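Local coordinates for beta-lactamase (Mycobacterium tuberculosis, PDB 4WHI), which forms the C-terminal domain of a penicillin-binding protein named as a beta-lactamase, a small all-beta domain whose own role is not established, at residues K6-N11 / T56-D61; D39-L44 / T52-H57; G60-F65 / K79-G84; G84-L89 / L97-R102. All coordinates share one frame; numbering follows the deposited sequence.

Interaction 1: residues K6-N11 / T56-D61; sequences KQSPAN and THWDGD
Pro-9 lies over one face of the Trp-58 indole. Its CD sits above the six-membered ring, 3.4 Å from the ring centroid and only 8° off the normal, a CH-pi contact with the C-H bonds next to the proline nitrogen. CG covers the fused edge and the pyrrole side, 3.4 Å from CE2 of Trp-58, so the two carbons span both rings of the indole. CB of Pro-9 turns instead to Asp-59, within 3.8 Å of its OD2; the other oxygen, OD1, accepts from the backbone N of Ala-13. With CG of Trp-58 anti to the backbone N (chi1 178°), the indole is carried out to where segment 6-11 passes. On the far side of the indole, opposite the proline, Lys-79 makes a cation-pi contact, leaving the ring held between a proline and an ammonium group.

Trp-58 and Asp-59 both face Thr-62 and form a classic beta bulge at the end of strand 51-59, against which the irregular N-terminal segment 6-11 is laid. Toward its start, that segment brings the carbonyl O of Gln-7 obliquely to the benzo end of the indole, 3.1 Å from CH2 of Trp-58, while CA of Ser-8 lies farther off. A water donates to O of Trp-58 at 2.7 Å and makes a weak second bond to O of Pro-9, joining the two backbones beside the proline-indole contact. Near the strand end, His-57 NE2 donates to O of Gly-60 at 2.7 Å, the acceptor lying in the imidazole plane, a bond that helps set the ring's rotation.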
loop_
_atom_site.group_PDB
_atom_site.type_symbol
_atom_site.label_atom_id
_atom_site.label_comp_id
_atom_site.label_asym_id
_atom_site.label_seq_id
_atom_site.Cartn_x
_atom_site.Cartn_y
_atom_site.Cartn_z
ATOM N N LYS A 6 -1.626 17.307 -11.660
ATOM C CA LYS A 6 -1.899 17.370 -10.218
ATOM C C LYS A 6 -2.575 16.111 -9.657
ATOM O O LYS A 6 -3.469 16.205 -8.813
ATOM C CB LYS A 6 -2.750 18.600 -9.878
ATOM C CG LYS A 6 -2.041 19.932 -10.049
ATOM C CD LYS A 6 -2.828 21.007 -9.330
ATOM C CE LYS A 6 -2.147 22.356 -9.356
ATOM N NZ LYS A 6 -3.051 23.300 -8.655
ATOM N N GLN A 7 -2.145 14.934 -10.099
ATOM C CA GLN A 7 -2.765 13.695 -9.613
ATOM C C GLN A 7 -2.072 13.078 -8.379
ATOM O O GLN A 7 -2.444 11.985 -7.949
ATOM C CB GLN A 7 -2.917 12.687 -10.759
ATOM C CG GLN A 7 -3.908 13.142 -11.832
ATOM C CD GLN A 7 -5.222 13.650 -11.249
ATOM O OE1 GLN A 7 -5.476 14.857 -11.228
ATOM N NE2 GLN A 7 -6.051 12.732 -10.748
ATOM N N SER A 8 -1.088 13.783 -7.820
ATOM C CA SER A 8 -0.446 13.427 -6.548
ATOM C C SER A 8 -0.561 14.625 -5.610
ATOM O O SER A 8 -0.632 15.757 -6.085
ATOM C CB SER A 8 1.038 13.115 -6.764
ATOM O OG SER A 8 1.215 11.933 -7.524
ATOM N N PRO A 9 -0.583 14.398 -4.283
ATOM C CA PRO A 9 -0.623 15.562 -3.389
ATOM C C PRO A 9 0.661 16.393 -3.476
ATOM O O PRO A 9 1.759 15.841 -3.408
ATOM C CB PRO A 9 -0.779 14.932 -1.997
ATOM C CG PRO A 9 -1.388 13.595 -2.255
ATOM C CD PRO A 9 -0.762 13.141 -3.542
ATOM N N ALA A 10 0.512 17.705 -3.637
ATOM C CA ALA A 10 1.651 18.617 -3.835
ATOM C C ALA A 10 2.417 18.913 -2.550
ATOM O O ALA A 10 3.650 18.977 -2.541
ATOM C CB ALA A 10 1.162 19.924 -4.434
ATOM N N ASN A 11 1.657 19.101 -1.480
ATOM C CA ASN A 11 2.158 19.522 -0.184
ATOM C C ASN A 11 1.901 18.412 0.834
ATOM O O ASN A 11 1.235 18.651 1.835
ATOM C CB ASN A 11 1.411 20.811 0.222
ATOM C CG ASN A 11 1.806 21.333 1.600
ATOM O OD1 ASN A 11 2.984 21.387 1.947
ATOM N ND2 ASN A 11 0.812 21.726 2.389
ATOM N N THR A 56 4.590 3.631 -2.843
ATOM C CA THR A 56 5.064 4.984 -3.069
ATOM C C THR A 56 4.331 5.907 -2.107
ATOM O O THR A 56 3.120 5.840 -1.985
ATOM C CB THR A 56 4.810 5.404 -4.527
ATOM O OG1 THR A 56 5.600 4.581 -5.389
ATOM C CG2 THR A 56 5.188 6.864 -4.762
ATOM N N HIS A 57 5.067 6.767 -1.416
ATOM C CA HIS A 57 4.440 7.692 -0.492
ATOM C C HIS A 57 3.423 8.598 -1.188
ATOM O O HIS A 57 3.673 9.097 -2.284
ATOM C CB HIS A 57 5.478 8.522 0.246
ATOM C CG HIS A 57 4.894 9.305 1.369
ATOM N ND1 HIS A 57 4.908 10.679 1.403
ATOM C CD2 HIS A 57 4.220 8.904 2.473
ATOM C CE1 HIS A 57 4.292 11.092 2.496
ATOM N NE2 HIS A 57 3.867 10.035 3.163
ATOM N N TRP A 58 2.273 8.781 -0.539
ATOM C CA TRP A 58 1.195 9.635 -1.027
ATOM C C TRP A 58 1.057 10.877 -0.134
ATOM O O TRP A 58 1.293 11.996 -0.583
ATOM C CB TRP A 58 -0.110 8.838 -1.089
ATOM C CG TRP A 58 -1.331 9.601 -1.523
ATOM C CD1 TRP A 58 -2.288 10.142 -0.715
ATOM C CD2 TRP A 58 -1.752 9.863 -2.871
ATOM N NE1 TRP A 58 -3.266 10.745 -1.473
ATOM C CE2 TRP A 58 -2.968 10.582 -2.798
ATOM C CE3 TRP A 58 -1.219 9.561 -4.128
ATOM C CZ2 TRP A 58 -3.657 11.008 -3.936
ATOM C CZ3 TRP A 58 -1.909 9.986 -5.265
ATOM C CH2 TRP A 58 -3.115 10.702 -5.156
ATOM N N ASP A 59 0.691 10.677 1.127
ATOM C CA ASP A 59 0.487 11.792 2.060
ATOM C C ASP A 59 0.388 11.217 3.462
ATOM O O ASP A 59 -0.424 10.324 3.707
ATOM C CB ASP A 59 -0.810 12.535 1.705
ATOM C CG ASP A 59 -0.869 13.951 2.263
ATOM O OD1 ASP A 59 -0.142 14.282 3.224
ATOM O OD2 ASP A 59 -1.670 14.742 1.720
ATOM N N GLY A 60 1.215 11.715 4.377
ATOM C CA GLY A 60 1.151 11.298 5.768
ATOM C C GLY A 60 1.486 9.826 5.876
ATOM O O GLY A 60 2.543 9.405 5.430
ATOM N N ASP A 61 0.571 9.047 6.442
ATOM C CA ASP A 61 0.766 7.603 6.592
ATOM C C ASP A 61 0.098 6.804 5.465
ATOM O O ASP A 61 -0.084 5.594 5.582
ATOM C CB ASP A 61 0.230 7.137 7.946
ATOM C CG ASP A 61 0.975 7.751 9.109
ATOM O OD1 ASP A 61 2.223 7.841 9.067
ATOM O OD2 ASP A 61 0.303 8.151 10.074
HETATM O O HOH W 1 2.841 12.714 -2.655
#

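Interaction 2: residues D39-L44 / T52-H57; sequences DGQLRL and TFDLTH
The beta hairpin of strands 41-46 and 51-59 is joined here by the pair Leu-44 and Phe-53, with N of Leu-44 bonded to O of Phe-53 and N of Phe-53 to O of Leu-44, both at 2.8 Å. Two residues farther from the turn the ladder opens: N of Leu-55 still donates to O of Leu-42 at 2.9 Å, but in the other direction a water takes the N-H of Leu-42 and donates to O of Leu-55. Gln-41 folds back over this end. Its CG is anti to the backbone N (chi1 -178°) and the chain bends at chi2, and NE2 donates to O of Leu-42, on its own strand, at 3.1 Å with the acceptor in the amide plane. That carbonyl is therefore gripped by two N-H groups arriving from opposite faces of its plane. Across the strands, the Gln-41 amide stacks on the Asp-54 carboxylate, planes 9° apart, CD of Gln-41 lying 3.8 Å from CG of Asp-54; a second water links NE2 to OG1 of Thr-56. Arg-43, beside Asp-54, sends its NE to OG1 of Thr-36 instead. On the buried face CG of Leu-55 meets CB of Leu-44 at 4.0 Å. There Leu-42 also touches Val-35 of strand 33-38, and Leu-55 reaches Phe-63 and Phe-65 of strand 62-66, the strands that flank the hairpin in the sheet.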
loop_
_atom_site.group_PDB
_atom_site.type_symbol
_atom_site.label_atom_id
_atom_site.label_comp_id
_atom_site.label_asym_id
_atom_site.label_seq_id
_atom_site.Cartn_x
_atom_site.Cartn_y
_atom_site.Cartn_z
ATOM N N ASP A 39 16.483 -1.264 0.808
ATOM C CA ASP A 39 17.219 -0.189 0.145
ATOM C C ASP A 39 16.371 1.067 -0.101
ATOM O O ASP A 39 16.307 1.584 -1.222
ATOM C CB ASP A 39 17.815 -0.693 -1.184
ATOM C CG ASP A 39 18.862 -1.793 -0.992
ATOM O OD1 ASP A 39 19.327 -1.999 0.147
ATOM O OD2 ASP A 39 19.239 -2.449 -1.992
ATOM N N GLY A 40 15.714 1.544 0.947
ATOM C CA GLY A 40 14.911 2.758 0.878
ATOM C C GLY A 40 13.467 2.601 0.424
ATOM O O GLY A 40 12.731 3.581 0.382
ATOM N N GLN A 41 13.058 1.378 0.096
ATOM C CA GLN A 41 11.759 1.111 -0.516
ATOM C C GLN A 41 10.905 0.256 0.412
ATOM O O GLN A 41 11.362 -0.790 0.866
ATOM C CB GLN A 41 11.973 0.351 -1.832
ATOM C CG GLN A 41 10.705 0.045 -2.615
ATOM C CD GLN A 41 10.103 1.291 -3.228
ATOM O OE1 GLN A 41 10.748 1.955 -4.033
ATOM N NE2 GLN A 41 8.867 1.621 -2.848
ATOM N N LEU A 42 9.680 0.700 0.691
ATOM C CA LEU A 42 8.676 -0.166 1.300
ATOM C C LEU A 42 8.008 -0.987 0.195
ATOM O O LEU A 42 7.726 -0.472 -0.896
ATOM C CB LEU A 42 7.602 0.621 2.056
ATOM C CG LEU A 42 7.895 1.193 3.437
ATOM C CD1 LEU A 42 6.656 1.915 3.948
ATOM C CD2 LEU A 42 8.315 0.115 4.419
ATOM N N ARG A 43 7.777 -2.258 0.485
ATOM C CA ARG A 43 7.070 -3.163 -0.420
ATOM C C ARG A 43 5.914 -3.832 0.312
ATOM O O ARG A 43 5.995 -4.082 1.514
ATOM C CB ARG A 43 8.002 -4.252 -0.950
ATOM C CG ARG A 43 9.311 -3.745 -1.551
ATOM C CD ARG A 43 10.465 -3.791 -0.555
ATOM N NE ARG A 43 10.641 -5.148 -0.061
ATOM C CZ ARG A 43 11.302 -6.115 -0.698
ATOM N NH1 ARG A 43 11.924 -5.874 -1.848
ATOM N NH2 ARG A 43 11.353 -7.323 -0.170
ATOM N N LEU A 44 4.851 -4.113 -0.438
ATOM C CA LEU A 44 3.669 -4.808 0.047
ATOM C C LEU A 44 3.555 -6.148 -0.682
ATOM O O LEU A 44 3.491 -6.172 -1.916
ATOM C CB LEU A 44 2.430 -3.957 -0.242
ATOM C CG LEU A 44 1.049 -4.574 -0.040
ATOM C CD1 LEU A 44 0.832 -4.887 1.429
ATOM C CD2 LEU A 44 -0.027 -3.622 -0.539
ATOM N N THR A 52 3.978 -8.905 -5.171
ATOM C CA THR A 52 4.608 -7.789 -4.458
ATOM C C THR A 52 4.570 -6.470 -5.215
ATOM O O THR A 52 4.783 -6.424 -6.429
ATOM C CB THR A 52 6.046 -8.148 -4.056
ATOM O OG1 THR A 52 5.995 -9.261 -3.157
ATOM C CG2 THR A 52 6.751 -6.981 -3.360
ATOM N N PHE A 53 4.297 -5.401 -4.461
ATOM C CA PHE A 53 4.130 -4.068 -5.008
ATOM C C PHE A 53 5.021 -3.083 -4.266
ATOM O O PHE A 53 5.093 -3.114 -3.037
ATOM C CB PHE A 53 2.682 -3.612 -4.849
ATOM C CG PHE A 53 1.675 -4.531 -5.474
ATOM C CD1 PHE A 53 1.169 -5.615 -4.768
ATOM C CD2 PHE A 53 1.215 -4.298 -6.765
ATOM C CE1 PHE A 53 0.238 -6.458 -5.342
ATOM C CE2 PHE A 53 0.281 -5.136 -7.339
ATOM C CZ PHE A 53 -0.211 -6.215 -6.628
ATOM N N ASP A 54 5.691 -2.206 -5.001
ATOM C CA ASP A 54 6.375 -1.069 -4.385
ATOM C C ASP A 54 5.332 -0.115 -3.830
ATOM O O ASP A 54 4.362 0.202 -4.513
ATOM C CB ASP A 54 7.214 -0.307 -5.405
ATOM C CG ASP A 54 8.493 -1.006 -5.753
ATOM O OD1 ASP A 54 8.839 -2.020 -5.104
ATOM O OD2 ASP A 54 9.161 -0.525 -6.690
ATOM N N LEU A 55 5.542 0.349 -2.601
ATOM C CA LEU A 55 4.687 1.372 -2.004
ATOM C C LEU A 55 5.327 2.726 -2.213
ATOM O O LEU A 55 6.466 2.946 -1.823
ATOM C CB LEU A 55 4.472 1.115 -0.511
ATOM C CG LEU A 55 3.602 -0.093 -0.178
ATOM C CD1 LEU A 55 3.609 -0.359 1.321
ATOM C CD2 LEU A 55 2.188 0.090 -0.700
ATOM N N THR A 56 4.590 3.631 -2.843
ATOM C CA THR A 56 5.064 4.984 -3.069
ATOM C C THR A 56 4.331 5.907 -2.107
ATOM O O THR A 56 3.120 5.840 -1.985
ATOM C CB THR A 56 4.810 5.404 -4.527
ATOM O OG1 THR A 56 5.600 4.581 -5.389
ATOM C CG2 THR A 56 5.188 6.864 -4.762
ATOM N N HIS A 57 5.067 6.767 -1.416
ATOM C CA HIS A 57 4.440 7.692 -0.492
ATOM C C HIS A 57 3.423 8.598 -1.188
ATOM O O HIS A 57 3.673 9.097 -2.284
ATOM C CB HIS A 57 5.478 8.522 0.246
ATOM C CG HIS A 57 4.894 9.305 1.369
ATOM N ND1 HIS A 57 4.908 10.679 1.403
ATOM C CD2 HIS A 57 4.220 8.904 2.473
ATOM C CE1 HIS A 57 4.292 11.092 2.496
ATOM N NE2 HIS A 57 3.867 10.035 3.163
HETATM O O HOH W 2 8.025 3.541 -4.981
HETATM O O HOH W 3 8.605 3.345 0.007
#

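Interaction 3: residues G60-F65 / K79-G84; sequences GDTFTF and KATFAG
Phe-63 and Ala-80 exchange both backbone bonds: N of Phe-63 donates to O of Ala-80 at 2.9 Å, and N of Ala-80 returns a bond to O of Phe-63 at 2.8 Å. Two residues along, N of Phe-82 reaches O of Asp-61 at 3.0 Å, carrying the ladder into the turn that precedes strand 62-66.

Aromatic contacts occupy the buried face. The Phe-63 and Phe-82 side chains cross at about a right angle with ring planes 88° apart, and CD1 of Phe-63 touches CE1 of Phe-82 at 3.7 Å. Asp-61 O lies in the plane of the Phe-82 ring at its edge, 3.5 Å from CD1, where the slightly positive ring C-H groups would suit a carbonyl. Phe-65 has its edge near CB of Ala-80. This is the antiparallel hairpin of strands 62-66 and 77-83 in the middle of the domain's sheet, and Tyr-21, from the loop before the first strand, packs edge-to-face with Phe-63 and also meets the ring of Phe-82; its OH is hydrogen-bonded to OD1 of Asp-61.

The opposite face is polar and aliphatic. The hydroxyls of Thr-62 and Thr-81 form a weak bond, OG1 to OG1 3.5 Å. CG2 of Thr-62, anti to its backbone N (chi1 of OG1 -61°), points to the Lys-79 stem, 3.9 Å from CD. Thr-64 runs side by side with the same lysine.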
loop_
_atom_site.group_PDB
_atom_site.type_symbol
_atom_site.label_atom_id
_atom_site.label_comp_id
_atom_site.label_asym_id
_atom_site.label_seq_id
_atom_site.Cartn_x
_atom_site.Cartn_y
_atom_site.Cartn_z
ATOM N N GLY A 60 1.215 11.715 4.377
ATOM C CA GLY A 60 1.151 11.298 5.768
ATOM C C GLY A 60 1.486 9.826 5.876
ATOM O O GLY A 60 2.543 9.405 5.430
ATOM N N ASP A 61 0.571 9.047 6.442
ATOM C CA ASP A 61 0.766 7.603 6.592
ATOM C C ASP A 61 0.098 6.804 5.465
ATOM O O ASP A 61 -0.084 5.594 5.582
ATOM C CB ASP A 61 0.230 7.137 7.946
ATOM C CG ASP A 61 0.975 7.751 9.109
ATOM O OD1 ASP A 61 2.223 7.841 9.067
ATOM O OD2 ASP A 61 0.303 8.151 10.074
ATOM N N THR A 62 -0.263 7.485 4.382
ATOM C CA THR A 62 -0.869 6.839 3.229
ATOM C C THR A 62 0.158 6.705 2.107
ATOM O O THR A 62 0.882 7.645 1.799
ATOM C CB THR A 62 -2.105 7.624 2.742
ATOM O OG1 THR A 62 -3.081 7.659 3.792
ATOM C CG2 THR A 62 -2.732 6.970 1.502
ATOM N N PHE A 63 0.216 5.504 1.537
ATOM C CA PHE A 63 1.046 5.167 0.399
ATOM C C PHE A 63 0.137 4.666 -0.719
ATOM O O PHE A 63 -1.061 4.425 -0.511
ATOM C CB PHE A 63 2.041 4.061 0.788
ATOM C CG PHE A 63 3.068 4.492 1.795
ATOM C CD1 PHE A 63 2.731 4.623 3.138
ATOM C CD2 PHE A 63 4.379 4.765 1.407
ATOM C CE1 PHE A 63 3.676 5.023 4.068
ATOM C CE2 PHE A 63 5.329 5.165 2.345
ATOM C CZ PHE A 63 4.971 5.294 3.670
ATOM N N THR A 64 0.695 4.513 -1.911
ATOM C CA THR A 64 -0.037 3.889 -3.002
ATOM C C THR A 64 0.790 2.803 -3.660
ATOM O O THR A 64 2.024 2.768 -3.545
ATOM C CB THR A 64 -0.470 4.903 -4.082
ATOM O OG1 THR A 64 0.686 5.524 -4.640
ATOM C CG2 THR A 64 -1.438 5.973 -3.524
ATOM N N PHE A 65 0.093 1.911 -4.350
ATOM C CA PHE A 65 0.736 0.977 -5.249
ATOM C C PHE A 65 -0.024 0.949 -6.574
ATOM O O PHE A 65 -1.165 1.427 -6.669
ATOM C CB PHE A 65 0.866 -0.413 -4.620
ATOM C CG PHE A 65 -0.438 -1.038 -4.208
ATOM C CD1 PHE A 65 -1.039 -0.708 -2.998
ATOM C CD2 PHE A 65 -1.044 -2.001 -5.005
ATOM C CE1 PHE A 65 -2.233 -1.293 -2.612
ATOM C CE2 PHE A 65 -2.237 -2.593 -4.619
ATOM C CZ PHE A 65 -2.832 -2.241 -3.422
ATOM N N LYS A 79 -4.776 2.836 -2.815
ATOM C CA LYS A 79 -4.280 3.342 -1.525
ATOM C C LYS A 79 -4.042 2.274 -0.465
ATOM O O LYS A 79 -4.834 1.339 -0.296
ATOM C CB LYS A 79 -5.220 4.407 -0.938
ATOM C CG LYS A 79 -5.142 5.758 -1.624
ATOM C CD LYS A 79 -5.880 6.817 -0.822
ATOM C CE LYS A 79 -6.470 7.890 -1.723
ATOM N NZ LYS A 79 -5.490 8.404 -2.716
ATOM N N ALA A 80 -2.946 2.476 0.265
ATOM C CA ALA A 80 -2.574 1.685 1.428
ATOM C C ALA A 80 -2.381 2.640 2.597
ATOM O O ALA A 80 -1.406 3.392 2.638
ATOM C CB ALA A 80 -1.294 0.921 1.150
ATOM N N THR A 81 -3.311 2.615 3.548
ATOM C CA THR A 81 -3.330 3.586 4.642
ATOM C C THR A 81 -2.956 2.900 5.944
ATOM O O THR A 81 -3.636 1.975 6.387
ATOM C CB THR A 81 -4.717 4.234 4.784
ATOM O OG1 THR A 81 -5.094 4.819 3.534
ATOM C CG2 THR A 81 -4.712 5.318 5.861
ATOM N N PHE A 82 -1.858 3.346 6.541
ATOM C CA PHE A 82 -1.407 2.802 7.812
ATOM C C PHE A 82 -1.935 3.657 8.964
ATOM O O PHE A 82 -1.893 4.885 8.910
ATOM C CB PHE A 82 0.118 2.766 7.876
ATOM C CG PHE A 82 0.763 1.821 6.901
ATOM C CD1 PHE A 82 1.096 2.247 5.620
ATOM C CD2 PHE A 82 1.099 0.523 7.282
ATOM C CE1 PHE A 82 1.724 1.399 4.730
ATOM C CE2 PHE A 82 1.722 -0.331 6.388
ATOM C CZ PHE A 82 2.033 0.110 5.113
ATOM N N ALA A 83 -2.414 3.001 10.016
ATOM C CA ALA A 83 -2.823 3.694 11.235
ATOM C C ALA A 83 -2.592 2.784 12.425
ATOM O O ALA A 83 -3.342 1.829 12.639
ATOM C CB ALA A 83 -4.284 4.107 11.147
ATOM N N GLY A 84 -1.536 3.074 13.185
ATOM C CA GLY A 84 -1.148 2.256 14.322
ATOM C C GLY A 84 -0.748 0.862 13.894
ATOM O O GLY A 84 0.185 0.692 13.114
#

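Interaction 4: residues G84-L89 / L97-R102; sequences GDTLNL and LGTFTR
Leu-89 and Phe-100 form the tight, buried end of this contact, crossing at about a right angle with CD1 of Leu-89 3.7 Å from CE1 of Phe-100. The carbonyl O of Leu-87 lies in the Phe-100 ring plane at its edge, 3.5 Å from CD1, and the same carbonyl accepts the N-H of Phe-100 at 2.7 Å. N of Leu-87 bonds back to O of Phe-100, and N of Leu-89 to O of Gly-98.

The solvent-exposed end is held by a backbone bond from N of Arg-102 to O of Asp-85 at 2.8 Å and by charge. Arg-102 CG sits between the backbone N and the carbonyl carbon (chi1 66°), and from there the chain runs extended to NE, which makes a salt bridge to OD1 of Asp-85 at 3.0 Å. The carboxylate and guanidinium planes are 87° apart, and NE meets the oxygen from above the carboxylate plane. NH2 adds a weak bond to O of Gly-84, while NH1 goes to O of Asp-20. On the polar face, Asn-88 ND2 donates to OG1 of Thr-99 at 3.3 Å and also bonds to OD2 of Asp-93.

This hairpin of strands 86-89 and 99-101 ends the chain. Leu-87 leans on Ala-80 and Phe-82 of strand 77-83 to one side, and Phe-100 touches Tyr-25 of strand 23-25. Thr-101 shares a backbone hydrogen bond with Ala-26, consistent with a sheet curled so that its last strand approaches its first.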
loop_
_atom_site.group_PDB
_atom_site.type_symbol
_atom_site.label_atom_id
_atom_site.label_comp_id
_atom_site.label_asym_id
_atom_site.label_seq_id
_atom_site.Cartn_x
_atom_site.Cartn_y
_atom_site.Cartn_z
ATOM N N GLY A 84 -1.536 3.074 13.185
ATOM C CA GLY A 84 -1.148 2.256 14.322
ATOM C C GLY A 84 -0.748 0.862 13.894
ATOM O O GLY A 84 0.185 0.692 13.114
ATOM N N ASP A 85 -1.460 -0.142 14.397
ATOM C CA ASP A 85 -1.189 -1.521 14.018
ATOM C C ASP A 85 -2.102 -2.013 12.885
ATOM O O ASP A 85 -2.159 -3.208 12.622
ATOM C CB ASP A 85 -1.273 -2.438 15.245
ATOM C CG ASP A 85 -0.014 -2.376 16.118
ATOM O OD1 ASP A 85 1.015 -1.799 15.691
ATOM O OD2 ASP A 85 -0.052 -2.922 17.238
ATOM N N THR A 86 -2.785 -1.096 12.201
ATOM C CA THR A 86 -3.670 -1.469 11.100
ATOM C C THR A 86 -3.169 -0.933 9.765
ATOM O O THR A 86 -2.560 0.148 9.684
ATOM C CB THR A 86 -5.126 -0.991 11.306
ATOM O OG1 THR A 86 -5.223 0.423 11.086
ATOM C CG2 THR A 86 -5.628 -1.342 12.702
ATOM N N LEU A 87 -3.437 -1.717 8.727
ATOM C CA LEU A 87 -3.224 -1.322 7.352
ATOM C C LEU A 87 -4.549 -1.520 6.626
ATOM O O LEU A 87 -5.097 -2.614 6.644
ATOM C CB LEU A 87 -2.147 -2.201 6.730
ATOM C CG LEU A 87 -1.956 -2.126 5.216
ATOM C CD1 LEU A 87 -1.625 -0.706 4.774
ATOM C CD2 LEU A 87 -0.865 -3.090 4.802
ATOM N N ASN A 88 -5.062 -0.460 6.009
ATOM C CA ASN A 88 -6.274 -0.547 5.209
ATOM C C ASN A 88 -5.909 -0.459 3.742
ATOM O O ASN A 88 -5.293 0.514 3.310
ATOM C CB ASN A 88 -7.259 0.568 5.563
ATOM C CG ASN A 88 -8.545 0.483 4.757
ATOM O OD1 ASN A 88 -8.621 0.994 3.645
ATOM N ND2 ASN A 88 -9.556 -0.175 5.312
ATOM N N LEU A 89 -6.283 -1.490 2.996
ATOM C CA LEU A 89 -6.077 -1.544 1.557
ATOM C C LEU A 89 -7.420 -1.347 0.874
ATOM O O LEU A 89 -8.283 -2.233 0.908
ATOM C CB LEU A 89 -5.498 -2.899 1.165
ATOM C CG LEU A 89 -4.147 -3.267 1.767
ATOM C CD1 LEU A 89 -3.718 -4.610 1.202
ATOM C CD2 LEU A 89 -3.100 -2.195 1.486
ATOM N N LEU A 97 -13.735 -5.770 4.575
ATOM C CA LEU A 97 -12.809 -6.809 5.025
ATOM C C LEU A 97 -11.369 -6.456 4.632
ATOM O O LEU A 97 -10.509 -7.330 4.577
ATOM C CB LEU A 97 -13.206 -8.164 4.426
ATOM C CG LEU A 97 -14.594 -8.706 4.795
ATOM C CD1 LEU A 97 -14.948 -9.914 3.940
ATOM C CD2 LEU A 97 -14.681 -9.052 6.274
ATOM N N GLY A 98 -11.112 -5.171 4.385
ATOM C CA GLY A 98 -9.829 -4.708 3.851
ATOM C C GLY A 98 -8.897 -4.087 4.876
ATOM O O GLY A 98 -7.946 -3.383 4.515
ATOM N N THR A 99 -9.162 -4.334 6.155
ATOM C CA THR A 99 -8.237 -3.940 7.200
ATOM C C THR A 99 -7.418 -5.144 7.644
ATOM O O THR A 99 -7.946 -6.235 7.876
ATOM C CB THR A 99 -8.958 -3.286 8.389
ATOM O OG1 THR A 99 -9.695 -2.156 7.909
ATOM C CG2 THR A 99 -7.957 -2.822 9.444
ATOM N N PHE A 100 -6.113 -4.921 7.734
ATOM C CA PHE A 100 -5.146 -5.937 8.089
ATOM C C PHE A 100 -4.465 -5.441 9.361
ATOM O O PHE A 100 -4.138 -4.255 9.459
ATOM C CB PHE A 100 -4.125 -6.104 6.960
ATOM C CG PHE A 100 -4.723 -6.530 5.642
ATOM C CD1 PHE A 100 -5.497 -5.653 4.891
ATOM C CD2 PHE A 100 -4.484 -7.798 5.136
ATOM C CE1 PHE A 100 -6.040 -6.041 3.677
ATOM C CE2 PHE A 100 -5.019 -8.190 3.919
ATOM C CZ PHE A 100 -5.806 -7.316 3.195
ATOM N N THR A 101 -4.257 -6.334 10.329
ATOM C CA THR A 101 -3.794 -5.937 11.669
ATOM C C THR A 101 -2.552 -6.700 12.117
ATOM O O THR A 101 -2.549 -7.931 12.144
ATOM C CB THR A 101 -4.914 -6.138 12.706
ATOM O OG1 THR A 101 -6.090 -5.462 12.262
ATOM C CG2 THR A 101 -4.517 -5.583 14.073
ATOM N N ARG A 102 -1.498 -5.974 12.482
ATOM C CA ARG A 102 -0.244 -6.615 12.901
ATOM C C ARG A 102 -0.224 -6.812 14.407
ATOM O O ARG A 102 -1.083 -6.288 15.114
ATOM C CB ARG A 102 0.990 -5.822 12.445
ATOM C CG ARG A 102 1.153 -4.465 13.093
ATOM C CD ARG A 102 2.463 -3.796 12.706
ATOM N NE ARG A 102 2.451 -2.403 13.134
ATOM C CZ ARG A 102 3.334 -1.477 12.766
ATOM N NH1 ARG A 102 4.346 -1.778 11.961
ATOM N NH2 ARG A 102 3.203 -0.236 13.222
ATOM O OXT ARG A 102 0.648 -7.510 14.932
#

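Overall arrangement
Interactions 2, 3 and 4 are successive antiparallel hairpins of one sheet, whereas interaction 1 is a surface contact, laying the irregular N-terminal segment on the end of strand 51-59, which interaction 2 also uses. Interaction 3 lies nearest the chain centre and has no exposed touching residue; it connects to interaction 4 through the backbone bond from N of Asn-88 to O of Thr-81, and to interactions 1 and 2 through that between Thr-56 and Thr-64. Across the interior, Leu-44 of interaction 2 meets Leu-87 and Leu-89 of interaction 4. The hairpins' buried faces are mainly leucine and phenylalanine; a stacked amide marks interaction 2, a salt bridge interaction 4, CH-pi packing interaction 1.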